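Local coordinates for protein glycoside hydrolase family 31 (Trueperella pyogenes, PDB 5I0F) that degrades cycloalternan, probably hydrolysing alpha-glucosidic bonds of this cyclic sugar through a covalent glycosyl-enzyme intermediate, at residues Gly179-Gln184 with Leu192-Phe197; Thr422-Arg427 with Ser475-Glu480; Arg541-Ala546 with Trp558-Ala563. All coordinates share one frame; numbering follows the deposited sequence.

Interaction 1. Residues Gly179-Gln184 with Leu192-Phe197; sequences GERYDQ and LDSVVF
An arginine side chain donating to a backbone carbonyl defines this contact: R181, in the loop after strand 174-179, reaches the edge strand 191-194 of a neighbouring antiparallel sheet and grips D193 O. The CA atoms of R181 and L192 stay 10.1 Å apart, so the long side chain of R181, bent by the turn about CB-CG (chi2 -75°), does most of the spanning. R181 NH2 donates to D193 O at 2.8 Å with an N-H...O angle of 149°, and the acceptor lies near the guanidinium plane; the second bond, R181 NH1 to D193 O at 3.2 Å, is weak. In the same plane a water accepts from R181 NH1 at 3.0 Å and also from D193 N, tying the backbone of D193 to the arginine a second time. L192 CD1 sits over the centre of one guanidinium face, 3.6 Å from R181 CZ. The D193 carboxylate is turned to other partners, R235 in a salt bridge and Y13 in a hydrogen bond, while R181 NH2 also donates to F178 O. The orientation of the guanidinium is therefore set by in-plane acceptors and a methyl over one face, its charge met here by neutral oxygens, with the D193 carboxylate perhaps adding longer-range stabilisation.

Interaction 2. Residues Thr422-Arg427 with Ser475-Glu480; sequences TPYKNR and SDLRYE
D476 opens the contact from the 475-480 side through solvent: a water donates to D476 OD1 at 2.7 Å and accepts from R427 NH2 at 2.8 Å, lying in the guanidinium plane. The two charged groups do not touch directly, since R427 NH2 and D476 OD1 are 5.0 Å apart. Each has ionic partners elsewhere, D476 in R7 and R427 in both E418 and E10, and the polar end of R427 has a further partner in I9. Next comes L477, where the backbones draw nearest: L477 CA is 7.5 Å from Y424 CA, the shortest such spacing between the segments. A chi1 of -60° turns its branch toward the 422-427 loop, where the two methyls divide the contact. L477 CD1 lies over one face of the Y424 ring, offset toward the rim, in a CH-pi contact 4.1 Å from the centroid and 20° off the normal, while L477 CD2 meets Y424 CD1 at 3.7 Å and also borders R427. The tyrosine is fixed at its far end: Y424 OH accepts from R427 N and is also hydrogen-bonded to H471 O. These two loops of the TIM-barrel domain thus meet through a leucine-on-tyrosine apolar contact, bordered by a water-bridged pair of opposite charges whose mutual attraction is probably softened by the intervening water and by their separate ionic partners.

Interaction 3. Residues Arg541-Ala546 with Trp558-Ala563; sequences RSSITA and WGWDLA
S543 lies against the six-membered ring of W560, with S543 CB and S543 OG each 3.4 Å from W560 CE3. The approach is oblique, and no hydrogen bond is formed across it; the hydroxyl instead bonds A539 O, one turn back on its own helix. That bond follows from a chi1 of -56°, which sets OG beside the backbone N, and it satisfies the buried hydroxyl beside the indole. W560 takes the less common first torsion (chi1 67°), with CG between the backbone N and the carbonyl carbon, and its ring also meets that of F540 with the two planes nearly parallel. L562 CA rests over one face of the W560 indole, offset toward the rim.

Two residues earlier on the strand, W558 also points toward the helix. The CZ2 and CH2 atoms of its six-membered ring come obliquely close to main chain: S543 O is 3.2 Å from W558 CH2, and the carbonyl carbon of A546 lies near W558 CZ2, on which A546 CB also packs at 4.1 Å. The indole nitrogen looks elsewhere, since W558 NE1 bonds E180 OE2.

The axes of helix segment 541-546 and strand 558-561 approach to 9.0 Å, with 165° between their directions. A nearly antiparallel helix laid on the following parallel strand, here after strand 527-529, is the beta-alpha-beta crossover, the repeating unit of the TIM barrel that carries the active site in family 31 glycoside hydrolases.

Along the chain the three contacts follow one another without interleaving. Interactions 2 and 3 both lie in the TIM-barrel domain, yet their centres are 33 Å apart: one joins loops that precede helices 442-450 and 485-506, the other packs helix 537-551 on barrel strand 558-561. Interaction 1 belongs to the beta-sheet region earlier in the sequence and joins the loop after strand 174-179 to strand 191-194, two strands of different sheets. Its centre is 14 Å from that of interaction 3, and the two touch, R181 O packing 3.4 Å from T545 CG2. The loop after strand 174-179 thus touches helix 537-551 and strand 558-561 of the barrel, whereas interaction 2, about 9 Å from interaction 1 at the nearest atoms, stands apart.

Interaction 1. Residues Gly179-Gln184 with Leu192-Phe197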
ATOM      1  N   GLY A 179       9.983  -4.015   0.650  1.00 18.21           N
ATOM      2  CA  GLY A 179       8.627  -4.162   0.152  1.00 17.77           C
ATOM      3  C   GLY A 179       8.475  -3.593  -1.246  1.00 17.49           C
ATOM      4  O   GLY A 179       9.432  -3.502  -2.010  1.00 17.07           O
ATOM      5  N   GLU A 180       7.248  -3.207  -1.577  1.00 17.10           N
ATOM      6  CA  GLU A 180       6.958  -2.634  -2.899  1.00 17.27           C
ATOM      7  C   GLU A 180       7.473  -1.183  -2.942  1.00 17.62           C
ATOM      8  O   GLU A 180       7.032  -0.329  -2.157  1.00 17.72           O
ATOM      9  CB  GLU A 180       5.460  -2.717  -3.170  1.00 17.02           C
ATOM     10  CG  GLU A 180       4.969  -2.069  -4.475  1.00 17.00           C
ATOM     11  CD  GLU A 180       3.464  -2.088  -4.581  1.00 17.21           C
ATOM     12  OE1 GLU A 180       2.794  -1.841  -3.532  1.00 17.16           O
ATOM     13  OE2 GLU A 180       2.930  -2.343  -5.706  1.00 16.54           O
ATOM     14  N   ARG A 181       8.404  -0.912  -3.858  1.00 17.36           N
ATOM     15  CA  ARG A 181       8.984   0.420  -3.996  1.00 17.23           C
ATOM     16  C   ARG A 181       8.831   0.902  -5.423  1.00 17.07           C
ATOM     17  O   ARG A 181       8.882   0.116  -6.361  1.00 17.41           O
ATOM     18  CB  ARG A 181      10.463   0.438  -3.560  1.00 17.70           C
ATOM     19  CG  ARG A 181      10.698  -0.003  -2.123  1.00 17.76           C
ATOM     20  CD  ARG A 181      10.266   1.092  -1.160  1.00 18.21           C
ATOM     21  NE  ARG A 181      10.057   0.598   0.187  1.00 18.29           N
ATOM     22  CZ  ARG A 181       9.863   1.368   1.264  1.00 18.59           C
ATOM     23  NH1 ARG A 181       9.871   2.699   1.190  1.00 18.32           N
ATOM     24  NH2 ARG A 181       9.669   0.780   2.430  1.00 18.90           N
ATOM     25  N   TYR A 182       8.646   2.210  -5.572  1.00 16.83           N
ATOM     26  CA  TYR A 182       8.241   2.824  -6.832  1.00 17.21           C
ATOM     27  C   TYR A 182       9.309   3.701  -7.486  1.00 17.92           C
ATOM     28  O   TYR A 182       9.121   4.174  -8.603  1.00 18.22           O
ATOM     29  CB  TYR A 182       7.012   3.700  -6.565  1.00 16.98           C
ATOM     30  CG  TYR A 182       5.792   2.930  -6.118  1.00 16.53           C
ATOM     31  CD1 TYR A 182       5.645   2.519  -4.787  1.00 16.67           C
ATOM     32  CD2 TYR A 182       4.761   2.657  -6.998  1.00 16.26           C
ATOM     33  CE1 TYR A 182       4.519   1.819  -4.370  1.00 16.45           C
ATOM     34  CE2 TYR A 182       3.650   1.971  -6.584  1.00 16.13           C
ATOM     35  CZ  TYR A 182       3.534   1.565  -5.260  1.00 16.02           C
ATOM     36  OH  TYR A 182       2.415   0.906  -4.833  1.00 16.70           O
ATOM     37  N   ASP A 183      10.409   3.928  -6.786  1.00 18.65           N
ATOM     38  CA  ASP A 183      11.418   4.893  -7.210  1.00 19.78           C
ATOM     39  C   ASP A 183      12.538   4.223  -7.945  1.00 20.35           C
ATOM     40  O   ASP A 183      12.859   4.626  -9.060  1.00 20.44           O
ATOM     41  CB  ASP A 183      11.921   5.786  -6.051  1.00 20.29           C
ATOM     42  CG  ASP A 183      12.309   5.026  -4.777  1.00 20.58           C
ATOM     43  OD1 ASP A 183      12.257   3.775  -4.716  1.00 20.27           O
ATOM     44  OD2 ASP A 183      12.693   5.729  -3.810  1.00 21.91           O
ATOM     45  N   GLN A 184      13.144   3.203  -7.350  1.00 20.35           N
ATOM     46  CA  GLN A 184      14.214   2.466  -8.039  1.00 21.78           C
ATOM     47  C   GLN A 184      14.390   1.089  -7.434  1.00 20.93           C
ATOM     48  O   GLN A 184      14.012   0.838  -6.269  1.00 20.04           O
ATOM     49  CB  GLN A 184      15.541   3.260  -8.030  1.00 23.72           C
ATOM     50  CG  GLN A 184      15.975   3.742  -6.665  1.00 24.77           C
ATOM     51  CD  GLN A 184      17.127   4.759  -6.726  1.00 25.78           C
ATOM     52  OE1 GLN A 184      16.965   5.881  -7.175  1.00 27.85           O
ATOM     53  NE2 GLN A 184      18.271   4.365  -6.250  1.00 25.76           N
ATOM     54  N   LEU A 192      15.095   5.912   3.469  1.00 20.39           N
ATOM     55  CA  LEU A 192      13.674   5.566   3.368  1.00 20.19           C
ATOM     56  C   LEU A 192      13.143   5.075   4.701  1.00 19.94           C
ATOM     57  O   LEU A 192      13.840   5.119   5.701  1.00 20.51           O
ATOM     58  CB  LEU A 192      13.483   4.522   2.271  1.00 20.22           C
ATOM     59  CG  LEU A 192      14.193   3.199   2.546  1.00 20.49           C
ATOM     60  CD1 LEU A 192      13.307   2.047   2.176  1.00 21.28           C
ATOM     61  CD2 LEU A 192      15.512   3.095   1.826  1.00 21.39           C
ATOM     62  N   ASP A 193      11.898   4.624   4.731  1.00 19.62           N
ATOM     63  CA  ASP A 193      11.344   4.024   5.931  1.00 19.58           C
ATOM     64  C   ASP A 193      10.309   2.977   5.533  1.00 19.03           C
ATOM     65  O   ASP A 193      10.026   2.816   4.340  1.00 18.87           O
ATOM     66  CB  ASP A 193      10.806   5.115   6.915  1.00 20.63           C
ATOM     67  CG  ASP A 193       9.503   5.799   6.459  1.00 21.44           C
ATOM     68  OD1 ASP A 193       9.104   5.739   5.273  1.00 20.91           O
ATOM     69  OD2 ASP A 193       8.842   6.418   7.336  1.00 22.93           O
ATOM     70  N   SER A 194       9.834   2.224   6.516  1.00 18.67           N
ATOM     71  CA  SER A 194       8.826   1.208   6.330  1.00 19.17           C
ATOM     72  C   SER A 194       7.671   1.444   7.290  1.00 19.23           C
ATOM     73  O   SER A 194       7.705   0.997   8.459  1.00 19.62           O
ATOM     74  CB  SER A 194       9.429  -0.199   6.483  1.00 19.87           C
ATOM     75  OG  SER A 194      10.207  -0.483   5.304  1.00 21.54           O
ATOM     76  N   VAL A 195       6.678   2.184   6.784  1.00 18.49           N
ATOM     77  CA  VAL A 195       5.428   2.478   7.480  1.00 18.44           C
ATOM     78  C   VAL A 195       4.313   2.413   6.442  1.00 17.90           C
ATOM     79  O   VAL A 195       4.451   2.948   5.343  1.00 17.30           O
ATOM     80  CB  VAL A 195       5.466   3.839   8.227  1.00 18.87           C
ATOM     81  CG1 VAL A 195       5.635   5.038   7.297  1.00 19.20           C
ATOM     82  CG2 VAL A 195       4.219   4.023   9.087  1.00 19.38           C
ATOM     83  N   VAL A 196       3.227   1.731   6.776  1.00 17.79           N
ATOM     84  CA  VAL A 196       2.115   1.602   5.844  1.00 17.96           C
ATOM     85  C   VAL A 196       1.523   3.017   5.675  1.00 18.15           C
ATOM     86  O   VAL A 196       1.283   3.726   6.661  1.00 18.12           O
ATOM     87  CB  VAL A 196       1.079   0.611   6.372  1.00 18.47           C
ATOM     88  CG1 VAL A 196      -0.191   0.655   5.555  1.00 19.10           C
ATOM     89  CG2 VAL A 196       1.672  -0.798   6.427  1.00 18.17           C
ATOM     90  N   PHE A 197       1.363   3.457   4.433  1.00 17.98           N
ATOM     91  CA  PHE A 197       0.838   4.815   4.177  1.00 18.39           C
ATOM     92  C   PHE A 197       0.119   4.882   2.846  1.00 18.87           C
ATOM     93  O   PHE A 197       0.535   4.230   1.871  1.00 18.66           O
ATOM     94  CB  PHE A 197       1.968   5.860   4.215  1.00 17.80           C
ATOM     95  CG  PHE A 197       1.500   7.254   3.924  1.00 18.07           C
ATOM     96  CD1 PHE A 197       0.699   7.925   4.833  1.00 18.39           C
ATOM     97  CD2 PHE A 197       1.803   7.880   2.744  1.00 17.55           C
ATOM     98  CE1 PHE A 197       0.246   9.206   4.586  1.00 18.64           C
ATOM     99  CE2 PHE A 197       1.343   9.167   2.479  1.00 18.37           C
ATOM    100  CZ  PHE A 197       0.544   9.831   3.398  1.00 18.62           C
TER
HETATM  101  O   HOH W   1       9.772   5.308   2.672  1.00 22.14           O

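Interaction 2. Residues Thr422-Arg427 with Ser475-Glu480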
ATOM      1  N   THR A 422     -12.867   4.601  23.837  1.00 30.25           N
ATOM      2  CA  THR A 422     -13.930   4.970  22.922  1.00 28.66           C
ATOM      3  C   THR A 422     -13.461   4.570  21.518  1.00 27.32           C
ATOM      4  O   THR A 422     -12.270   4.339  21.318  1.00 27.13           O
ATOM      5  CB  THR A 422     -14.250   6.471  22.989  1.00 28.92           C
ATOM      6  OG1 THR A 422     -13.105   7.237  22.598  1.00 28.63           O
ATOM      7  CG2 THR A 422     -14.658   6.865  24.408  1.00 30.17           C
ATOM      8  N   PRO A 423     -14.383   4.477  20.551  1.00 26.90           N
ATOM      9  CA  PRO A 423     -13.939   3.971  19.247  1.00 25.75           C
ATOM     10  C   PRO A 423     -13.019   4.928  18.493  1.00 25.61           C
ATOM     11  O   PRO A 423     -13.249   6.146  18.483  1.00 25.64           O
ATOM     12  CB  PRO A 423     -15.247   3.777  18.481  1.00 26.12           C
ATOM     13  CG  PRO A 423     -16.306   3.654  19.548  1.00 26.46           C
ATOM     14  CD  PRO A 423     -15.857   4.613  20.602  1.00 27.13           C
ATOM     15  N   TYR A 424     -12.011   4.368  17.820  1.00 24.70           N
ATOM     16  CA  TYR A 424     -11.158   5.149  16.931  1.00 24.35           C
ATOM     17  C   TYR A 424     -12.025   5.749  15.833  1.00 24.41           C
ATOM     18  O   TYR A 424     -12.830   5.040  15.221  1.00 24.69           O
ATOM     19  CB  TYR A 424     -10.030   4.282  16.322  1.00 23.72           C
ATOM     20  CG  TYR A 424      -9.193   4.998  15.247  1.00 22.51           C
ATOM     21  CD1 TYR A 424      -8.352   6.062  15.576  1.00 22.83           C
ATOM     22  CD2 TYR A 424      -9.260   4.604  13.893  1.00 22.27           C
ATOM     23  CE1 TYR A 424      -7.577   6.714  14.604  1.00 22.54           C
ATOM     24  CE2 TYR A 424      -8.505   5.249  12.911  1.00 21.64           C
ATOM     25  CZ  TYR A 424      -7.670   6.302  13.265  1.00 21.93           C
ATOM     26  OH  TYR A 424      -6.941   6.946  12.296  1.00 21.70           O
ATOM     27  N   LYS A 425     -11.886   7.050  15.607  1.00 25.22           N
ATOM     28  CA  LYS A 425     -12.529   7.725  14.473  1.00 26.35           C
ATOM     29  C   LYS A 425     -11.464   8.080  13.451  1.00 25.17           C
ATOM     30  O   LYS A 425     -10.483   8.758  13.789  1.00 24.31           O
ATOM     31  CB  LYS A 425     -13.245   8.992  14.916  1.00 28.39           C
ATOM     32  CG  LYS A 425     -14.293   8.777  15.989  1.00 31.51           C
ATOM     33  CD  LYS A 425     -15.465   7.980  15.452  1.00 33.33           C
ATOM     34  CE  LYS A 425     -16.554   7.790  16.510  1.00 36.32           C
ATOM     35  NZ  LYS A 425     -16.961   9.036  17.204  1.00 38.96           N
ATOM     36  N   ASN A 426     -11.639   7.623  12.207  1.00 23.96           N
ATOM     37  CA  ASN A 426     -10.581   7.745  11.208  1.00 23.40           C
ATOM     38  C   ASN A 426     -10.062   9.176  11.069  1.00 23.21           C
ATOM     39  O   ASN A 426     -10.848  10.090  10.859  1.00 23.37           O
ATOM     40  CB  ASN A 426     -11.048   7.198   9.851  1.00 22.78           C
ATOM     41  CG  ASN A 426     -10.000   7.318   8.776  1.00 22.34           C
ATOM     42  OD1 ASN A 426      -8.797   7.317   9.053  1.00 22.88           O
ATOM     43  ND2 ASN A 426     -10.448   7.407   7.528  1.00 21.86           N
ATOM     44  N   ARG A 427      -8.739   9.342  11.216  1.00 23.41           N
ATOM     45  CA  ARG A 427      -8.075  10.645  11.141  1.00 24.32           C
ATOM     46  C   ARG A 427      -7.692  11.079   9.733  1.00 24.92           C
ATOM     47  O   ARG A 427      -7.273  12.211   9.536  1.00 24.57           O
ATOM     48  CB  ARG A 427      -6.828  10.654  12.029  1.00 24.67           C
ATOM     49  CG  ARG A 427      -7.170  10.493  13.513  1.00 25.35           C
ATOM     50  CD  ARG A 427      -5.913  10.425  14.360  1.00 26.15           C
ATOM     51  NE  ARG A 427      -6.176   9.956  15.728  1.00 27.03           N
ATOM     52  CZ  ARG A 427      -5.244   9.785  16.664  1.00 27.42           C
ATOM     53  NH1 ARG A 427      -3.967  10.079  16.425  1.00 26.94           N
ATOM     54  NH2 ARG A 427      -5.597   9.339  17.868  1.00 28.68           N
ATOM     55  N   SER A 475      -0.073   5.978  17.931  1.00 22.74           N
ATOM     56  CA  SER A 475       0.792   4.986  18.553  1.00 23.49           C
ATOM     57  C   SER A 475       0.114   4.286  19.750  1.00 24.17           C
ATOM     58  O   SER A 475       0.497   3.170  20.095  1.00 23.52           O
ATOM     59  CB  SER A 475       2.111   5.652  18.999  1.00 24.50           C
ATOM     60  OG  SER A 475       1.857   6.486  20.122  1.00 25.96           O
ATOM     61  N   ASP A 476      -0.890   4.936  20.350  1.00 25.32           N
ATOM     62  CA  ASP A 476      -1.533   4.460  21.586  1.00 27.53           C
ATOM     63  C   ASP A 476      -2.938   3.891  21.365  1.00 26.71           C
ATOM     64  O   ASP A 476      -3.654   3.617  22.329  1.00 25.83           O
ATOM     65  CB  ASP A 476      -1.563   5.554  22.662  1.00 31.00           C
ATOM     66  CG  ASP A 476      -1.963   6.936  22.117  1.00 34.37           C
ATOM     67  OD1 ASP A 476      -2.203   7.118  20.870  1.00 36.80           O
ATOM     68  OD2 ASP A 476      -1.990   7.870  22.959  1.00 39.06           O
ATOM     69  N   LEU A 477      -3.318   3.670  20.102  1.00 24.43           N
ATOM     70  CA  LEU A 477      -4.557   2.956  19.802  1.00 24.38           C
ATOM     71  C   LEU A 477      -4.502   1.564  20.458  1.00 24.44           C
ATOM     72  O   LEU A 477      -3.423   1.076  20.740  1.00 24.26           O
ATOM     73  CB  LEU A 477      -4.776   2.851  18.289  1.00 23.42           C
ATOM     74  CG  LEU A 477      -4.881   4.155  17.476  1.00 23.17           C
ATOM     75  CD1 LEU A 477      -5.275   3.833  16.038  1.00 22.41           C
ATOM     76  CD2 LEU A 477      -5.826   5.165  18.085  1.00 23.81           C
ATOM     77  N   ARG A 478      -5.662   0.960  20.714  1.00 25.03           N
ATOM     78  CA  ARG A 478      -5.763  -0.324  21.394  1.00 26.03           C
ATOM     79  C   ARG A 478      -6.465  -1.349  20.513  1.00 25.27           C
ATOM     80  O   ARG A 478      -7.554  -1.091  19.970  1.00 24.45           O
ATOM     81  CB  ARG A 478      -6.562  -0.181  22.694  1.00 28.27           C
ATOM     82  CG  ARG A 478      -6.018   0.862  23.655  1.00 31.13           C
ATOM     83  CD  ARG A 478      -6.848   0.880  24.933  1.00 34.68           C
ATOM     84  NE  ARG A 478      -6.295   1.775  25.967  1.00 37.32           N
ATOM     85  CZ  ARG A 478      -5.234   1.505  26.736  1.00 39.30           C
ATOM     86  NH1 ARG A 478      -4.819   2.403  27.633  1.00 41.89           N
ATOM     87  NH2 ARG A 478      -4.577   0.356  26.624  1.00 40.54           N
ATOM     88  N   TYR A 479      -5.862  -2.524  20.427  1.00 24.38           N
ATOM     89  CA  TYR A 479      -6.399  -3.648  19.676  1.00 23.97           C
ATOM     90  C   TYR A 479      -6.714  -4.786  20.645  1.00 25.26           C
ATOM     91  O   TYR A 479      -6.055  -4.951  21.683  1.00 25.17           O
ATOM     92  CB  TYR A 479      -5.390  -4.112  18.636  1.00 23.24           C
ATOM     93  CG  TYR A 479      -5.185  -3.159  17.469  1.00 22.51           C
ATOM     94  CD1 TYR A 479      -4.307  -2.080  17.552  1.00 22.54           C
ATOM     95  CD2 TYR A 479      -5.848  -3.359  16.270  1.00 22.34           C
ATOM     96  CE1 TYR A 479      -4.122  -1.209  16.472  1.00 22.40           C
ATOM     97  CE2 TYR A 479      -5.656  -2.518  15.184  1.00 21.99           C
ATOM     98  CZ  TYR A 479      -4.786  -1.447  15.277  1.00 22.20           C
ATOM     99  OH  TYR A 479      -4.653  -0.632  14.163  1.00 22.33           O
ATOM    100  N   GLU A 480      -7.695  -5.605  20.282  1.00 25.73           N
ATOM    101  CA  GLU A 480      -8.102  -6.731  21.101  1.00 26.86           C
ATOM    102  C   GLU A 480      -7.052  -7.819  21.196  1.00 26.76           C
ATOM    103  O   GLU A 480      -7.108  -8.620  22.104  1.00 27.01           O
ATOM    104  CB  GLU A 480      -9.403  -7.343  20.578  1.00 27.88           C
ATOM    105  CG  GLU A 480     -10.608  -6.476  20.874  1.00 29.09           C
ATOM    106  CD  GLU A 480     -11.901  -7.104  20.419  1.00 30.11           C
ATOM    107  OE1 GLU A 480     -12.068  -7.351  19.203  1.00 30.12           O
ATOM    108  OE2 GLU A 480     -12.774  -7.340  21.270  1.00 31.41           O
TER
HETATM  109  O   HOH W   2      -4.477   8.536  20.315  1.00 38.43           O

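Interaction 3. Residues Arg541-Ala546 with Trp558-Ala563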
ATOM      1  N   ARG A 541       6.714   3.540 -15.740  1.00 18.48           N
ATOM      2  CA  ARG A 541       8.043   3.117 -15.269  1.00 19.44           C
ATOM      3  C   ARG A 541       8.054   2.779 -13.785  1.00 19.12           C
ATOM      4  O   ARG A 541       8.648   1.759 -13.384  1.00 18.68           O
ATOM      5  CB  ARG A 541       9.104   4.177 -15.567  1.00 20.32           C
ATOM      6  CG  ARG A 541       9.324   4.352 -17.066  1.00 21.65           C
ATOM      7  CD  ARG A 541      10.417   5.353 -17.434  1.00 22.88           C
ATOM      8  NE  ARG A 541      10.046   6.741 -17.192  1.00 24.30           N
ATOM      9  CZ  ARG A 541       9.588   7.626 -18.101  1.00 25.50           C
ATOM     10  NH1 ARG A 541       9.298   8.856 -17.701  1.00 25.62           N
ATOM     11  NH2 ARG A 541       9.408   7.330 -19.391  1.00 26.32           N
ATOM     12  N   SER A 542       7.415   3.623 -12.974  1.00 18.70           N
ATOM     13  CA  SER A 542       7.337   3.378 -11.518  1.00 18.94           C
ATOM     14  C   SER A 542       6.622   2.095 -11.185  1.00 18.16           C
ATOM     15  O   SER A 542       7.028   1.362 -10.256  1.00 17.31           O
ATOM     16  CB  SER A 542       6.667   4.536 -10.780  1.00 19.93           C
ATOM     17  OG  SER A 542       7.488   5.688 -10.883  1.00 22.25           O
ATOM     18  N   SER A 543       5.587   1.788 -11.962  1.00 17.54           N
ATOM     19  CA  SER A 543       4.805   0.576 -11.742  1.00 17.58           C
ATOM     20  C   SER A 543       5.621  -0.685 -12.036  1.00 17.14           C
ATOM     21  O   SER A 543       5.502  -1.656 -11.306  1.00 16.96           O
ATOM     22  CB  SER A 543       3.466   0.601 -12.501  1.00 17.49           C
ATOM     23  OG  SER A 543       2.655   1.763 -12.174  1.00 18.11           O
ATOM     24  N   ILE A 544       6.474  -0.664 -13.062  1.00 17.65           N
ATOM     25  CA  ILE A 544       7.374  -1.814 -13.326  1.00 17.55           C
ATOM     26  C   ILE A 544       8.292  -2.065 -12.108  1.00 17.29           C
ATOM     27  O   ILE A 544       8.460  -3.193 -11.662  1.00 16.45           O
ATOM     28  CB  ILE A 544       8.215  -1.602 -14.601  1.00 18.20           C
ATOM     29  CG1 ILE A 544       7.307  -1.491 -15.829  1.00 18.29           C
ATOM     30  CG2 ILE A 544       9.243  -2.738 -14.787  1.00 18.82           C
ATOM     31  CD1 ILE A 544       7.993  -0.915 -17.058  1.00 19.20           C
ATOM     32  N   THR A 545       8.881  -0.993 -11.594  1.00 17.07           N
ATOM     33  CA  THR A 545       9.694  -1.037 -10.394  1.00 17.69           C
ATOM     34  C   THR A 545       8.931  -1.608  -9.189  1.00 17.34           C
ATOM     35  O   THR A 545       9.442  -2.486  -8.456  1.00 17.68           O
ATOM     36  CB  THR A 545      10.290   0.355 -10.098  1.00 17.94           C
ATOM     37  OG1 THR A 545      11.049   0.779 -11.244  1.00 17.84           O
ATOM     38  CG2 THR A 545      11.204   0.340  -8.885  1.00 18.35           C
ATOM     39  N   ALA A 546       7.705  -1.158  -9.021  1.00 16.94           N
ATOM     40  CA  ALA A 546       6.853  -1.649  -7.941  1.00 16.98           C
ATOM     41  C   ALA A 546       6.643  -3.162  -8.015  1.00 16.96           C
ATOM     42  O   ALA A 546       6.727  -3.848  -6.998  1.00 16.87           O
ATOM     43  CB  ALA A 546       5.541  -0.905  -7.933  1.00 16.68           C
ATOM     44  N   TRP A 558       1.028 -10.065  -8.297  1.00 16.99           N
ATOM     45  CA  TRP A 558       1.027  -8.634  -8.352  1.00 16.31           C
ATOM     46  C   TRP A 558       0.528  -8.161  -9.703  1.00 16.26           C
ATOM     47  O   TRP A 558       0.846  -8.744 -10.739  1.00 16.52           O
ATOM     48  CB  TRP A 558       2.440  -8.116  -8.102  1.00 16.38           C
ATOM     49  CG  TRP A 558       2.603  -6.640  -8.218  1.00 16.22           C
ATOM     50  CD1 TRP A 558       2.606  -5.741  -7.214  1.00 16.15           C
ATOM     51  CD2 TRP A 558       2.805  -5.898  -9.426  1.00 16.66           C
ATOM     52  NE1 TRP A 558       2.785  -4.466  -7.713  1.00 16.24           N
ATOM     53  CE2 TRP A 558       2.913  -4.541  -9.073  1.00 16.30           C
ATOM     54  CE3 TRP A 558       2.925  -6.257 -10.780  1.00 16.61           C
ATOM     55  CZ2 TRP A 558       3.147  -3.544 -10.012  1.00 16.31           C
ATOM     56  CZ3 TRP A 558       3.130  -5.263 -11.712  1.00 16.96           C
ATOM     57  CH2 TRP A 558       3.242  -3.920 -11.329  1.00 16.75           C
ATOM     58  N   GLY A 559      -0.207  -7.068  -9.691  1.00 15.55           N
ATOM     59  CA  GLY A 559      -0.541  -6.337 -10.912  1.00 15.77           C
ATOM     60  C   GLY A 559      -0.679  -4.853 -10.669  1.00 15.54           C
ATOM     61  O   GLY A 559      -0.257  -4.322  -9.640  1.00 15.91           O
ATOM     62  N   TRP A 560      -1.264  -4.174 -11.639  1.00 15.93           N
ATOM     63  CA  TRP A 560      -1.379  -2.713 -11.617  1.00 16.08           C
ATOM     64  C   TRP A 560      -2.496  -2.298 -12.582  1.00 15.99           C
ATOM     65  O   TRP A 560      -2.963  -3.101 -13.395  1.00 16.03           O
ATOM     66  CB  TRP A 560      -0.032  -2.046 -11.990  1.00 16.16           C
ATOM     67  CG  TRP A 560       0.410  -2.266 -13.451  1.00 17.00           C
ATOM     68  CD1 TRP A 560       0.609  -3.466 -14.073  1.00 17.41           C
ATOM     69  CD2 TRP A 560       0.688  -1.254 -14.444  1.00 17.49           C
ATOM     70  NE1 TRP A 560       0.981  -3.268 -15.385  1.00 17.55           N
ATOM     71  CE2 TRP A 560       1.043  -1.924 -15.638  1.00 17.94           C
ATOM     72  CE3 TRP A 560       0.675   0.144 -14.436  1.00 17.61           C
ATOM     73  CZ2 TRP A 560       1.382  -1.237 -16.809  1.00 18.55           C
ATOM     74  CZ3 TRP A 560       1.028   0.824 -15.585  1.00 18.16           C
ATOM     75  CH2 TRP A 560       1.363   0.126 -16.766  1.00 18.29           C
ATOM     76  N   ASP A 561      -2.944  -1.058 -12.441  1.00 16.06           N
ATOM     77  CA  ASP A 561      -3.937  -0.472 -13.354  1.00 15.80           C
ATOM     78  C   ASP A 561      -3.208  -0.102 -14.639  1.00 15.63           C
ATOM     79  O   ASP A 561      -2.517   0.912 -14.697  1.00 15.61           O
ATOM     80  CB  ASP A 561      -4.528   0.791 -12.769  1.00 16.00           C
ATOM     81  CG  ASP A 561      -5.239   0.581 -11.433  1.00 16.14           C
ATOM     82  OD1 ASP A 561      -5.661  -0.556 -11.062  1.00 16.60           O
ATOM     83  OD2 ASP A 561      -5.368   1.614 -10.750  1.00 16.45           O
ATOM     84  N   LEU A 562      -3.307  -0.919 -15.670  1.00 16.09           N
ATOM     85  CA  LEU A 562      -2.467  -0.681 -16.836  1.00 16.05           C
ATOM     86  C   LEU A 562      -2.786   0.697 -17.445  1.00 16.51           C
ATOM     87  O   LEU A 562      -3.944   1.062 -17.582  1.00 15.93           O
ATOM     88  CB  LEU A 562      -2.570  -1.825 -17.866  1.00 16.69           C
ATOM     89  CG  LEU A 562      -3.880  -2.033 -18.617  1.00 17.19           C
ATOM     90  CD1 LEU A 562      -3.969  -1.208 -19.908  1.00 17.90           C
ATOM     91  CD2 LEU A 562      -4.082  -3.504 -18.948  1.00 17.57           C
ATOM     92  N   ALA A 563      -1.727   1.471 -17.737  1.00 16.51           N
ATOM     93  CA  ALA A 563      -1.805   2.814 -18.267  1.00 17.06           C
ATOM     94  C   ALA A 563      -2.424   3.861 -17.347  1.00 17.30           C
ATOM     95  O   ALA A 563      -2.726   4.964 -17.800  1.00 18.21           O
ATOM     96  CB  ALA A 563      -2.478   2.812 -19.639  1.00 17.58           C
TER